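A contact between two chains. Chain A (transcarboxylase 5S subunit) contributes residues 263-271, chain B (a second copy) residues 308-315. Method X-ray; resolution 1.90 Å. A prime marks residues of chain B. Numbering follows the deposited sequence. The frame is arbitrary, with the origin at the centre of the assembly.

Chain A (263-271) NPTESVAEM
Chain B (308-315) LVDTSIFK

This is a small, water-mediated contact in which one side of a helix in chain A packs against an extended loop and the following helical turn of chain B, joined by van der Waals packing and three bridging waters, with no direct hydrogen bond between the stretches.

Chain A begins with Asn263 and Pro264 in an extended conformation (phi/psi -70/145 and -67/130). Pro264 is the N-cap residue, and the backbone then turns helical: Thr265 is at -54/-52, Glu266 through Glu270 have phi near -65° and psi near -40°, and Met271 is at -66/-16. Bonds of 2.9 to 3.0 Å run from the N of Val268, Ala269, Glu270 and Met271 to the O of Pro264, Thr265, Glu266 and Ser267, respectively. In chain B, Val309′ and Asp310′ are extended (-138/131 and -142/112), Thr311′ turns the chain (-106/6), and Ser312′ (-62/-26), Ile313′ (-59/-28) and Phe314′ (-64/-20) follow with helical values before Lys315′ (-105/-44). The stretches advance in the same sense: the CA of Pro264 lies 7.7 Å from the CA of Val309′, and the CA of Ser267 lies 6.7 Å from the CA of Thr311′. The helical spacing brings Pro264, Ser267 and Glu270 to the contact, joined by Glu266, while Thr265, Val268 and Ala269 do not reach it. The extended loop alternates, so Val309′ and Thr311′ point toward chain A and Asp310′ points away.

The apolar end is formed by Pro264 CG and Val309′ CG2, 3.9 Å apart; both side chains are compact and rigid, and Val309′ is t. Ser267, m, is small enough to let the loop come close: its OG lies 3.4 Å from Val309′ CG1 and 3.8 Å from Thr311′ CG2. This hydroxyl is satisfied elsewhere in the structure, so these methyl groups can pack against it without leaving it unpaired.

Thr311′, in the p rotamer, is the centre of the contact and suits its place by offering both a methyl and a hydroxyl. While CG2 packs near Ser267, OG1 comes within 3.5 Å of Glu266 CB. Its polar atoms reach chain A through water. Water 1 accepts from Thr311′ N at 2.9 Å and donates a weak bond to OE2 of Glu266 (chi1 m, chi2 103°, chi3 -64°) at 3.5 Å. Water 2 donates to Glu270 OE2 at 2.9 Å and lies 2.6 Å from Thr311′ OG1. Water 3 donates to Glu270 OE2 at 3.2 Å and to Thr311′ O at 2.6 Å. A carboxylate oxygen suits this role because it can accept from two waters at once.

Glu270 (chi1 m, chi2 -91°, chi3 15°) also sets its CD 3.6 Å from CD1 of Phe314′ (chi1 m, chi2 127°), meeting the ring obliquely in van der Waals contact. Its charge is met by other partners: waters 2 and 3 serve OE2, and OE1 is hydrogen-bonded elsewhere in the structure.

The turn presenting these groups is braced locally: Asp310′ OD1 accepts from Ser312′ N at 3.1 Å and Ser312′ OG at 2.8 Å, and Phe314′ N donates to Thr311′ O at 3.1 Å. In all, 278 Å² is buried, with Thr311′ and Glu270 contributing most.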

# COMPACT_ATOMS: atom_id res chain seq x y z
N ASN A 263 -7.48 1.36 -1.80
CA ASN A 263 -6.52 2.46 -1.71
C ASN A 263 -7.08 3.45 -0.69
O ASN A 263 -8.30 3.61 -0.57
CB ASN A 263 -6.33 3.08 -3.10
CG ASN A 263 -5.77 2.06 -4.09
OD1 ASN A 263 -4.66 1.56 -3.93
ND2 ASN A 263 -6.57 1.71 -5.10
N PRO A 264 -6.19 4.11 0.09
CA PRO A 264 -6.54 5.07 1.14
C PRO A 264 -7.17 6.38 0.69
O PRO A 264 -6.65 7.07 -0.19
CB PRO A 264 -5.21 5.29 1.88
CG PRO A 264 -4.25 4.27 1.28
CD PRO A 264 -4.73 4.09 -0.11
N THR A 265 -8.29 6.72 1.32
CA THR A 265 -9.04 7.94 1.00
C THR A 265 -8.13 9.17 1.07
O THR A 265 -8.06 9.96 0.13
CB THR A 265 -10.21 8.12 2.00
OG1 THR A 265 -11.12 7.02 1.85
CG2 THR A 265 -10.94 9.46 1.75
N GLU A 266 -7.43 9.34 2.19
CA GLU A 266 -6.59 10.53 2.35
C GLU A 266 -5.44 10.55 1.34
O GLU A 266 -5.07 11.61 0.85
CB GLU A 266 -6.04 10.60 3.77
CG GLU A 266 -7.12 10.58 4.84
CD GLU A 266 -7.24 9.22 5.50
OE1 GLU A 266 -7.59 8.23 4.81
OE2 GLU A 266 -6.95 9.13 6.71
N SER A 267 -4.87 9.38 1.04
CA SER A 267 -3.77 9.34 0.07
C SER A 267 -4.27 9.76 -1.32
O SER A 267 -3.61 10.51 -2.02
CB SER A 267 -3.18 7.93 0.00
OG SER A 267 -2.62 7.56 1.26
N VAL A 268 -5.45 9.27 -1.70
CA VAL A 268 -6.01 9.62 -3.01
C VAL A 268 -6.31 11.12 -3.06
O VAL A 268 -6.07 11.79 -4.07
CB VAL A 268 -7.28 8.79 -3.32
CG1 VAL A 268 -8.00 9.34 -4.54
CG2 VAL A 268 -6.87 7.36 -3.60
N ALA A 269 -6.80 11.69 -1.96
CA ALA A 269 -7.10 13.13 -1.97
C ALA A 269 -5.81 13.94 -2.03
O ALA A 269 -5.71 14.90 -2.80
CB ALA A 269 -7.91 13.53 -0.73
N GLU A 270 -4.81 13.57 -1.23
CA GLU A 270 -3.55 14.33 -1.17
C GLU A 270 -2.73 14.24 -2.46
O GLU A 270 -2.08 15.21 -2.85
CB GLU A 270 -2.69 13.85 -0.01
CG GLU A 270 -3.30 14.09 1.36
CD GLU A 270 -2.92 15.43 1.97
OE1 GLU A 270 -2.41 16.32 1.25
OE2 GLU A 270 -3.15 15.59 3.18
N MSE A 271 -2.76 13.11 -3.14
CA MSE A 271 -1.93 12.92 -4.34
C MSE A 271 -2.33 13.86 -5.48
O MSE A 271 -1.55 14.04 -6.42
CB MSE A 271 -2.02 11.48 -4.85
CG MSE A 271 -3.35 11.14 -5.50
SE MSE A 271 -3.46 9.27 -6.16
CE MSE A 271 -4.97 9.43 -7.38
N LEU B 308 0.24 1.50 8.53
CA LEU B 308 0.54 1.27 7.11
C LEU B 308 0.53 2.59 6.33
O LEU B 308 1.33 2.79 5.42
CB LEU B 308 -0.48 0.32 6.47
CG LEU B 308 -0.21 -1.17 6.59
CD1 LEU B 308 -1.22 -1.93 5.74
CD2 LEU B 308 1.22 -1.48 6.12
N VAL B 309 -0.39 3.48 6.67
CA VAL B 309 -0.49 4.75 5.93
C VAL B 309 -0.72 5.91 6.91
O VAL B 309 -1.59 5.84 7.76
CB VAL B 309 -1.69 4.74 4.95
CG1 VAL B 309 -1.77 6.08 4.18
CG2 VAL B 309 -1.57 3.58 4.00
N ASP B 310 0.07 6.96 6.75
CA ASP B 310 -0.05 8.16 7.60
C ASP B 310 0.20 9.39 6.72
O ASP B 310 1.31 9.59 6.24
CB ASP B 310 0.99 8.10 8.73
CG ASP B 310 0.81 9.22 9.74
OD1 ASP B 310 -0.13 10.03 9.58
OD2 ASP B 310 1.61 9.28 10.70
N THR B 311 -0.84 10.20 6.50
CA THR B 311 -0.72 11.40 5.65
C THR B 311 -0.70 12.67 6.50
O THR B 311 -0.70 13.78 5.96
CB THR B 311 -1.93 11.56 4.70
OG1 THR B 311 -3.12 11.64 5.49
CG2 THR B 311 -2.04 10.38 3.70
N SER B 312 -0.66 12.54 7.83
CA SER B 312 -0.73 13.74 8.68
C SER B 312 0.45 14.67 8.45
O SER B 312 0.35 15.88 8.65
CB SER B 312 -0.82 13.33 10.15
OG SER B 312 0.32 12.59 10.54
N ILE B 313 1.58 14.12 8.01
CA ILE B 313 2.79 14.93 7.79
C ILE B 313 2.54 16.05 6.78
O ILE B 313 3.19 17.09 6.84
CB ILE B 313 3.95 14.04 7.31
CG1 ILE B 313 5.25 14.86 7.29
CG2 ILE B 313 3.64 13.49 5.91
CD1 ILE B 313 6.50 14.07 6.87
N PHE B 314 1.61 15.86 5.84
CA PHE B 314 1.36 16.90 4.83
C PHE B 314 0.83 18.18 5.47
O PHE B 314 0.92 19.26 4.89
CB PHE B 314 0.39 16.39 3.77
CG PHE B 314 1.00 15.38 2.83
CD1 PHE B 314 0.39 14.14 2.63
CD2 PHE B 314 2.18 15.67 2.17
CE1 PHE B 314 0.96 13.20 1.76
CE2 PHE B 314 2.76 14.74 1.30
CZ PHE B 314 2.15 13.51 1.09
N LYS B 315 0.31 18.06 6.68
CA LYS B 315 -0.22 19.23 7.40
C LYS B 315 0.74 19.67 8.51
O LYS B 315 1.02 20.86 8.65
CB LYS B 315 -1.57 18.89 8.03
CG LYS B 315 -2.12 20.01 8.91
CD LYS B 315 -3.40 19.60 9.62
CE LYS B 315 -3.90 20.71 10.54
NZ LYS B 315 -5.03 20.27 11.39
O HOH W 1 -3.47 9.00 7.07
O HOH W 2 -4.64 13.66 4.79
O HOH W 3 -2.29 15.86 6.28